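Local structure of IPT/TIG domain-containing protein (Bacteroides thetaiotaomicron, 3TC9) at residues Tyr153-Asp165 against Ser172-Ile184. The protein is of unconfirmed function but, with an immunoglobulin-like IPT/TIG domain and a six-bladed beta-propeller, probably serves as an auxiliary nutrient-binding protein. Residues are numbered along the deposited sequence; the frame is centred on the assembly and turned at random.
Sequences YLVGEQHPTRLID and STVYSGLSKVRTI. With EDO (1,2-ethanediol), chain U; PO4 (phosphate ion), chain Q.
V155 lies against V181 and I184, its CG1 tightly packed at 3.4 Å from I184 CG1. V155 CG1 lies anti to the carbonyl carbon, beside the backbone N (chi1 -69°); the V155 and V181 side chains cross at about a right angle. I195 of strand 192-197 touches both valines. This joins one propeller blade to the next: strands 151-156, 159-165 and 170-175 share a sheet, while strand 181-186 begins the following one.

Within the blade of those three strands, V174 CG2 meets the edge of the Y153 ring, 3.7 Å from CE1. L163 CD1 lies over one face, toward the rim. Strands 159-165 and 172-175 pair antiparallel, with a classic beta bulge where V174 and Y175 both face T161. V174 N gives T161 O a bond of 2.8 Å; that from Y175 N is weak. L163 and S172 exchange two backbone bonds.

R162 bends at chi3 (68°), bringing NE to 3.6 Å from T173 OG1. Its NH2 forms a salt bridge with D127, which also bonds T173 OG1, and a hydrogen bond to K126 O. A leucine here would probably leave D127 without its charged mate.

Between the blades, V181 N bonds E157 O at 3.0 Å, from above the carbonyl plane; the return bond from E157 N to V181 O is weak. E157 OE1 pairs with R418. Backbone bonds thus hold the hairpin, whereas the junction combines apolar side chains with one backbone bridge.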
ATOM      1  N   TYR B 153      19.795  12.001  -8.062  1.00 41.99           N
ATOM      2  CA  TYR B 153      20.787  12.271  -9.101  1.00 41.77           C
ATOM      3  C   TYR B 153      20.188  12.072 -10.481  1.00 43.70           C
ATOM      4  O   TYR B 153      19.257  11.265 -10.661  1.00 41.52           O
ATOM      5  CB  TYR B 153      22.032  11.380  -8.921  1.00 43.78           C
ATOM      6  CG  TYR B 153      22.850  11.760  -7.708  1.00 45.83           C
ATOM      7  CD1 TYR B 153      23.828  12.746  -7.785  1.00 47.74           C
ATOM      8  CD2 TYR B 153      22.613  11.169  -6.470  1.00 47.39           C
ATOM      9  CE1 TYR B 153      24.559  13.131  -6.663  1.00 49.07           C
ATOM     10  CE2 TYR B 153      23.355  11.526  -5.346  1.00 50.02           C
ATOM     11  CZ  TYR B 153      24.338  12.501  -5.451  1.00 56.10           C
ATOM     12  OH  TYR B 153      25.071  12.864  -4.351  1.00 56.99           O
ATOM     13  N   LEU B 154      20.737  12.800 -11.458  1.00 40.34           N
ATOM     14  CA  LEU B 154      20.327  12.723 -12.859  1.00 39.42           C
ATOM     15  C   LEU B 154      21.554  12.846 -13.761  1.00 45.15           C
ATOM     16  O   LEU B 154      22.510  13.531 -13.398  1.00 46.96           O
ATOM     17  CB  LEU B 154      19.251  13.789 -13.216  1.00 38.74           C
ATOM     18  CG  LEU B 154      19.640  15.302 -13.198  1.00 45.14           C
ATOM     19  CD1 LEU B 154      20.223  15.771 -14.556  1.00 44.77           C
ATOM     20  CD2 LEU B 154      18.429  16.162 -12.931  1.00 47.61           C
ATOM     21  N   VAL B 155      21.516  12.214 -14.942  1.00 39.83           N
ATOM     22  CA  VAL B 155      22.548  12.319 -15.971  1.00 40.24           C
ATOM     23  C   VAL B 155      21.835  12.883 -17.190  1.00 43.96           C
ATOM     24  O   VAL B 155      20.648  12.642 -17.349  1.00 41.10           O
ATOM     25  CB  VAL B 155      23.353  11.019 -16.262  1.00 44.21           C
ATOM     26  CG1 VAL B 155      24.251  10.658 -15.084  1.00 45.05           C
ATOM     27  CG2 VAL B 155      22.454   9.849 -16.655  1.00 42.65           C
ATOM     28  N   GLY B 156      22.539  13.654 -18.008  1.00 43.52           N
ATOM     29  CA  GLY B 156      21.913  14.347 -19.125  1.00 43.35           C
ATOM     30  C   GLY B 156      22.585  14.251 -20.467  1.00 50.22           C
ATOM     31  O   GLY B 156      22.560  15.230 -21.215  1.00 52.17           O
ATOM     32  N   GLU B 157      23.131  13.059 -20.813  1.00 47.03           N
ATOM     33  CA  GLU B 157      23.849  12.782 -22.067  1.00 47.50           C
ATOM     34  C   GLU B 157      25.049  13.730 -22.167  1.00 50.77           C
ATOM     35  O   GLU B 157      25.976  13.590 -21.364  1.00 50.51           O
ATOM     36  CB  GLU B 157      22.933  12.840 -23.310  1.00 48.74           C
ATOM     37  CG  GLU B 157      22.194  11.534 -23.568  1.00 64.80           C
ATOM     38  CD  GLU B 157      21.063  11.534 -24.583  1.00 96.96           C
ATOM     39  OE1 GLU B 157      20.849  12.564 -25.268  1.00 88.41           O
ATOM     40  OE2 GLU B 157      20.391  10.480 -24.699  1.00 96.06           O
ATOM     41  N   GLN B 158      25.006  14.719 -23.078  1.00 47.30           N
ATOM     42  CA  GLN B 158      26.086  15.690 -23.217  1.00 49.11           C
ATOM     43  C   GLN B 158      26.060  16.726 -22.074  1.00 55.18           C
ATOM     44  O   GLN B 158      27.088  17.343 -21.801  1.00 56.09           O
ATOM     45  CB  GLN B 158      26.050  16.381 -24.601  1.00 50.57           C
ATOM     46  CG  GLN B 158      24.909  17.379 -24.825  1.00 49.21           C
ATOM     47  CD  GLN B 158      23.713  16.795 -25.534  1.00 61.57           C
ATOM     48  OE1 GLN B 158      23.353  15.621 -25.390  1.00 53.68           O
ATOM     49  NE2 GLN B 158      23.032  17.634 -26.273  1.00 60.74           N
ATOM     50  N   HIS B 159      24.887  16.896 -21.406  1.00 50.95           N
ATOM     51  CA  HIS B 159      24.692  17.866 -20.335  1.00 50.18           C
ATOM     52  C   HIS B 159      25.223  17.319 -19.005  1.00 53.33           C
ATOM     53  O   HIS B 159      25.415  16.110 -18.904  1.00 53.66           O
ATOM     54  CB  HIS B 159      23.216  18.268 -20.250  1.00 49.40           C
ATOM     55  CG  HIS B 159      22.713  18.876 -21.514  1.00 52.31           C
ATOM     56  ND1 HIS B 159      23.008  20.184 -21.854  1.00 54.68           N
ATOM     57  CD2 HIS B 159      21.978  18.323 -22.504  1.00 53.07           C
ATOM     58  CE1 HIS B 159      22.431  20.389 -23.026  1.00 53.56           C
ATOM     59  NE2 HIS B 159      21.799  19.299 -23.456  1.00 52.98           N
ATOM     60  N   PRO B 160      25.503  18.175 -17.991  1.00 50.02           N
ATOM     61  CA  PRO B 160      26.107  17.662 -16.754  1.00 50.36           C
ATOM     62  C   PRO B 160      25.252  16.727 -15.899  1.00 53.90           C
ATOM     63  O   PRO B 160      24.024  16.701 -15.993  1.00 51.74           O
ATOM     64  CB  PRO B 160      26.383  18.938 -15.949  1.00 52.66           C
ATOM     65  CG  PRO B 160      26.343  20.045 -16.916  1.00 57.27           C
ATOM     66  CD  PRO B 160      25.354  19.645 -17.932  1.00 52.01           C
ATOM     67  N   THR B 161      25.951  15.960 -15.038  1.00 50.66           N
ATOM     68  CA  THR B 161      25.401  15.108 -14.001  1.00 48.99           C
ATOM     69  C   THR B 161      25.035  16.064 -12.892  1.00 51.28           C
ATOM     70  O   THR B 161      25.860  16.892 -12.492  1.00 52.64           O
ATOM     71  CB  THR B 161      26.393  14.020 -13.615  1.00 57.71           C
ATOM     72  OG1 THR B 161      26.658  13.251 -14.793  1.00 56.71           O
ATOM     73  CG2 THR B 161      25.860  13.111 -12.501  1.00 54.69           C
ATOM     74  N   ARG B 162      23.777  16.036 -12.462  1.00 43.73           N
ATOM     75  CA  ARG B 162      23.337  17.009 -11.488  1.00 41.77           C
ATOM     76  C   ARG B 162      22.662  16.346 -10.291  1.00 45.33           C
ATOM     77  O   ARG B 162      22.386  15.144 -10.312  1.00 41.99           O
ATOM     78  CB  ARG B 162      22.419  18.033 -12.174  1.00 39.38           C
ATOM     79  CG  ARG B 162      23.166  18.791 -13.285  1.00 49.36           C
ATOM     80  CD  ARG B 162      22.401  19.960 -13.827  1.00 54.34           C
ATOM     81  NE  ARG B 162      22.286  21.020 -12.836  1.00 53.98           N
ATOM     82  CZ  ARG B 162      21.726  22.202 -13.069  1.00 65.48           C
ATOM     83  NH1 ARG B 162      21.215  22.479 -14.262  1.00 56.10           N
ATOM     84  NH2 ARG B 162      21.676  23.115 -12.113  1.00 42.97           N
ATOM     85  N   LEU B 163      22.455  17.141  -9.214  1.00 43.82           N
ATOM     86  CA  LEU B 163      21.832  16.675  -7.984  1.00 42.16           C
ATOM     87  C   LEU B 163      20.642  17.555  -7.610  1.00 45.13           C
ATOM     88  O   LEU B 163      20.761  18.778  -7.574  1.00 44.65           O
ATOM     89  CB  LEU B 163      22.880  16.653  -6.842  1.00 42.64           C
ATOM     90  CG  LEU B 163      22.368  16.475  -5.420  1.00 46.01           C
ATOM     91  CD1 LEU B 163      21.757  15.087  -5.218  1.00 46.04           C
ATOM     92  CD2 LEU B 163      23.443  16.790  -4.398  1.00 42.38           C
ATOM     93  N   ILE B 164      19.500  16.910  -7.332  1.00 40.82           N
ATOM     94  CA  ILE B 164      18.271  17.516  -6.815  1.00 39.91           C
ATOM     95  C   ILE B 164      18.237  17.141  -5.344  1.00 45.41           C
ATOM     96  O   ILE B 164      18.027  15.965  -5.011  1.00 45.67           O
ATOM     97  CB  ILE B 164      16.988  17.079  -7.588  1.00 41.86           C
ATOM     98  CG1 ILE B 164      16.991  17.594  -9.061  1.00 41.84           C
ATOM     99  CG2 ILE B 164      15.713  17.502  -6.844  1.00 42.51           C
ATOM    100  CD1 ILE B 164      16.120  16.753 -10.001  1.00 42.22           C
ATOM    101  N   ASP B 165      18.538  18.113  -4.474  1.00 42.58           N
ATOM    102  CA  ASP B 165      18.595  17.923  -3.023  1.00 43.24           C
ATOM    103  C   ASP B 165      17.290  18.427  -2.427  1.00 48.18           C
ATOM    104  O   ASP B 165      17.047  19.636  -2.426  1.00 46.64           O
ATOM    105  CB  ASP B 165      19.820  18.662  -2.451  1.00 46.14           C
ATOM    106  CG  ASP B 165      20.075  18.496  -0.957  1.00 58.07           C
ATOM    107  OD1 ASP B 165      19.135  18.085  -0.225  1.00 57.82           O
ATOM    108  OD2 ASP B 165      21.209  18.788  -0.514  1.00 66.70           O
ATOM    109  N   SER B 172      22.314  21.296  -7.928  1.00 46.13           N
ATOM    110  CA  SER B 172      23.752  21.506  -8.132  1.00 47.86           C
ATOM    111  C   SER B 172      24.322  20.607  -9.206  1.00 52.01           C
ATOM    112  O   SER B 172      23.696  19.631  -9.590  1.00 50.64           O
ATOM    113  CB  SER B 172      24.512  21.278  -6.831  1.00 53.82           C
ATOM    114  OG  SER B 172      24.125  20.069  -6.198  1.00 60.69           O
ATOM    115  N   THR B 173      25.511  20.942  -9.698  1.00 50.76           N
ATOM    116  CA  THR B 173      26.203  20.157 -10.719  1.00 51.34           C
ATOM    117  C   THR B 173      27.226  19.274 -10.003  1.00 56.61           C
ATOM    118  O   THR B 173      27.991  19.767  -9.168  1.00 57.86           O
ATOM    119  CB  THR B 173      26.807  21.105 -11.767  1.00 56.57           C
ATOM    120  OG1 THR B 173      25.737  21.858 -12.339  1.00 59.09           O
ATOM    121  CG2 THR B 173      27.552  20.372 -12.879  1.00 48.55           C
ATOM    122  N   VAL B 174      27.233  17.980 -10.325  1.00 51.77           N
ATOM    123  CA  VAL B 174      28.121  16.998  -9.709  1.00 52.01           C
ATOM    124  C   VAL B 174      29.357  16.772 -10.603  1.00 55.93           C
ATOM    125  O   VAL B 174      30.472  16.752 -10.082  1.00 56.69           O
ATOM    126  CB  VAL B 174      27.317  15.698  -9.423  1.00 55.30           C
ATOM    127  CG1 VAL B 174      28.215  14.477  -9.262  1.00 55.42           C
ATOM    128  CG2 VAL B 174      26.418  15.879  -8.200  1.00 54.77           C
ATOM    129  N   TYR B 175      29.169  16.623 -11.931  1.00 52.20           N
ATOM    130  CA  TYR B 175      30.277  16.396 -12.859  1.00 53.29           C
ATOM    131  C   TYR B 175      29.903  16.810 -14.288  1.00 58.22           C
ATOM    132  O   TYR B 175      28.820  16.472 -14.755  1.00 57.74           O
ATOM    133  CB  TYR B 175      30.717  14.919 -12.823  1.00 54.90           C
ATOM    134  CG  TYR B 175      32.087  14.711 -13.423  1.00 58.71           C
ATOM    135  CD1 TYR B 175      33.236  14.845 -12.651  1.00 62.43           C
ATOM    136  CD2 TYR B 175      32.241  14.417 -14.776  1.00 59.52           C
ATOM    137  CE1 TYR B 175      34.505  14.680 -13.206  1.00 64.84           C
ATOM    138  CE2 TYR B 175      33.502  14.261 -15.342  1.00 62.36           C
ATOM    139  CZ  TYR B 175      34.634  14.380 -14.552  1.00 71.92           C
ATOM    140  OH  TYR B 175      35.878  14.198 -15.118  1.00 72.94           O
ATOM    141  N   SER B 176      30.806  17.530 -14.977  1.00 55.54           N
ATOM    142  CA  SER B 176      30.625  18.011 -16.351  1.00 55.06           C
ATOM    143  C   SER B 176      31.744  17.494 -17.265  1.00 60.08           C
ATOM    144  O   SER B 176      32.801  17.102 -16.775  1.00 61.24           O
ATOM    145  CB  SER B 176      30.628  19.540 -16.385  1.00 59.27           C
ATOM    146  OG  SER B 176      29.816  20.118 -15.380  1.00 66.77           O
ATOM    147  N   GLY B 177      31.514  17.506 -18.576  1.00 56.08           N
ATOM    148  CA  GLY B 177      32.538  17.125 -19.541  1.00 57.24           C
ATOM    149  C   GLY B 177      32.396  15.853 -20.342  1.00 59.21           C
ATOM    150  O   GLY B 177      32.992  15.774 -21.416  1.00 58.91           O
ATOM    151  N   LEU B 178      31.675  14.841 -19.830  1.00 54.48           N
ATOM    152  CA  LEU B 178      31.499  13.576 -20.560  1.00 54.39           C
ATOM    153  C   LEU B 178      30.527  13.783 -21.724  1.00 59.10           C
ATOM    154  O   LEU B 178      29.498  14.450 -21.570  1.00 58.19           O
ATOM    155  CB  LEU B 178      31.037  12.435 -19.645  1.00 53.55           C
ATOM    156  CG  LEU B 178      31.985  12.032 -18.514  1.00 58.66           C
ATOM    157  CD1 LEU B 178      31.275  11.112 -17.518  1.00 58.19           C
ATOM    158  CD2 LEU B 178      33.244  11.372 -19.054  1.00 60.80           C
ATOM    159  N   SER B 179      30.887  13.228 -22.888  1.00 56.17           N
ATOM    160  CA  SER B 179      30.208  13.372 -24.181  1.00 55.06           C
ATOM    161  C   SER B 179      28.771  12.854 -24.240  1.00 57.20           C
ATOM    162  O   SER B 179      27.947  13.511 -24.885  1.00 54.91           O
ATOM    163  CB  SER B 179      31.012  12.692 -25.282  1.00 57.31           C
ATOM    164  OG  SER B 179      31.156  11.305 -25.036  1.00 61.23           O
ATOM    165  N   LYS B 180      28.481  11.651 -23.668  1.00 53.53           N
ATOM    166  CA  LYS B 180      27.128  11.081 -23.745  1.00 50.75           C
ATOM    167  C   LYS B 180      26.844  10.110 -22.575  1.00 52.28           C
ATOM    168  O   LYS B 180      26.869   8.893 -22.760  1.00 50.99           O
ATOM    169  CB  LYS B 180      26.928  10.388 -25.104  1.00 51.45           C
ATOM    170  CG  LYS B 180      25.474  10.187 -25.519  1.00 49.27           C
ATOM    171  CD  LYS B 180      25.425   9.401 -26.829  1.00 61.91           C
ATOM    172  CE  LYS B 180      24.031   9.224 -27.363  1.00 76.34           C
ATOM    173  NZ  LYS B 180      23.956   8.104 -28.343  1.00 89.70           N
ATOM    174  N   VAL B 181      26.545  10.662 -21.380  1.00 47.45           N
ATOM    175  CA  VAL B 181      26.247   9.872 -20.184  1.00 46.47           C
ATOM    176  C   VAL B 181      24.820   9.269 -20.278  1.00 49.69           C
ATOM    177  O   VAL B 181      23.842  10.003 -20.398  1.00 48.67           O
ATOM    178  CB  VAL B 181      26.442  10.652 -18.885  1.00 49.49           C
ATOM    179  CG1 VAL B 181      26.496   9.691 -17.709  1.00 49.16           C
ATOM    180  CG2 VAL B 181      27.704  11.502 -18.950  1.00 50.21           C
ATOM    181  N   ARG B 182      24.721   7.934 -20.177  1.00 45.04           N
ATOM    182  CA  ARG B 182      23.478   7.210 -20.392  1.00 43.38           C
ATOM    183  C   ARG B 182      22.759   6.764 -19.133  1.00 47.21           C
ATOM    184  O   ARG B 182      21.537   6.862 -19.071  1.00 45.36           O
ATOM    185  CB  ARG B 182      23.755   5.967 -21.268  1.00 42.36           C
ATOM    186  CG  ARG B 182      24.312   6.271 -22.663  1.00 45.14           C
ATOM    187  CD  ARG B 182      23.387   7.157 -23.493  1.00 51.74           C
ATOM    188  NE  ARG B 182      22.061   6.563 -23.649  1.00 58.08           N
ATOM    189  CZ  ARG B 182      21.685   5.827 -24.694  1.00 70.18           C
ATOM    190  NH1 ARG B 182      22.519   5.619 -25.707  1.00 56.31           N
ATOM    191  NH2 ARG B 182      20.462   5.325 -24.751  1.00 50.60           N
ATOM    192  N   THR B 183      23.486   6.201 -18.167  1.00 46.29           N
ATOM    193  CA  THR B 183      22.880   5.655 -16.963  1.00 45.33           C
ATOM    194  C   THR B 183      23.682   5.964 -15.722  1.00 48.41           C
ATOM    195  O   THR B 183      24.825   6.414 -15.799  1.00 48.57           O
ATOM    196  CB  THR B 183      22.691   4.086 -17.069  1.00 52.31           C
ATOM    197  OG1 THR B 183      23.948   3.414 -17.216  1.00 52.04           O
ATOM    198  CG2 THR B 183      21.705   3.647 -18.153  1.00 46.19           C
ATOM    199  N   ILE B 184      23.028   5.681 -14.572  1.00 44.87           N
ATOM    200  CA  ILE B 184      23.495   5.735 -13.193  1.00 44.93           C
ATOM    201  C   ILE B 184      23.092   4.464 -12.515  1.00 49.48           C
ATOM    202  O   ILE B 184      21.909   4.084 -12.549  1.00 47.88           O
ATOM    203  CB  ILE B 184      22.937   6.930 -12.347  1.00 47.25           C
ATOM    204  CG1 ILE B 184      22.886   8.248 -13.078  1.00 47.03           C
ATOM    205  CG2 ILE B 184      23.596   7.035 -10.942  1.00 48.26           C
ATOM    206  CD1 ILE B 184      21.625   9.014 -12.774  1.00 53.69           C
TER
HETATM  207  C1  EDO U 494      19.143   6.885 -21.910  1.00 58.26           C
HETATM  208  O1  EDO U 494      20.077   6.320 -20.999  1.00 59.26           O
HETATM  209  C2  EDO U 494      17.767   6.431 -21.452  1.00 58.32           C
HETATM  210  O2  EDO U 494      16.963   7.563 -21.108  1.00 57.03           O
HETATM  211  P   PO4 Q 480      19.770  19.254 -26.705  1.00 62.32           P
HETATM  212  O1  PO4 Q 480      18.289  19.508 -27.172  1.00 68.33           O
HETATM  213  O2  PO4 Q 480      20.389  18.096 -27.580  1.00 69.05           O
HETATM  214  O3  PO4 Q 480      19.809  18.876 -25.195  1.00 67.81           O
HETATM  215  O4  PO4 Q 480      20.677  20.533 -26.846  1.00 69.53           O
HETATM  216  O   HOH W   1      28.159  15.050 -19.319  1.00 38.63           O
HETATM  217  O   HOH W   2      28.777  14.777 -16.833  1.00 47.07           O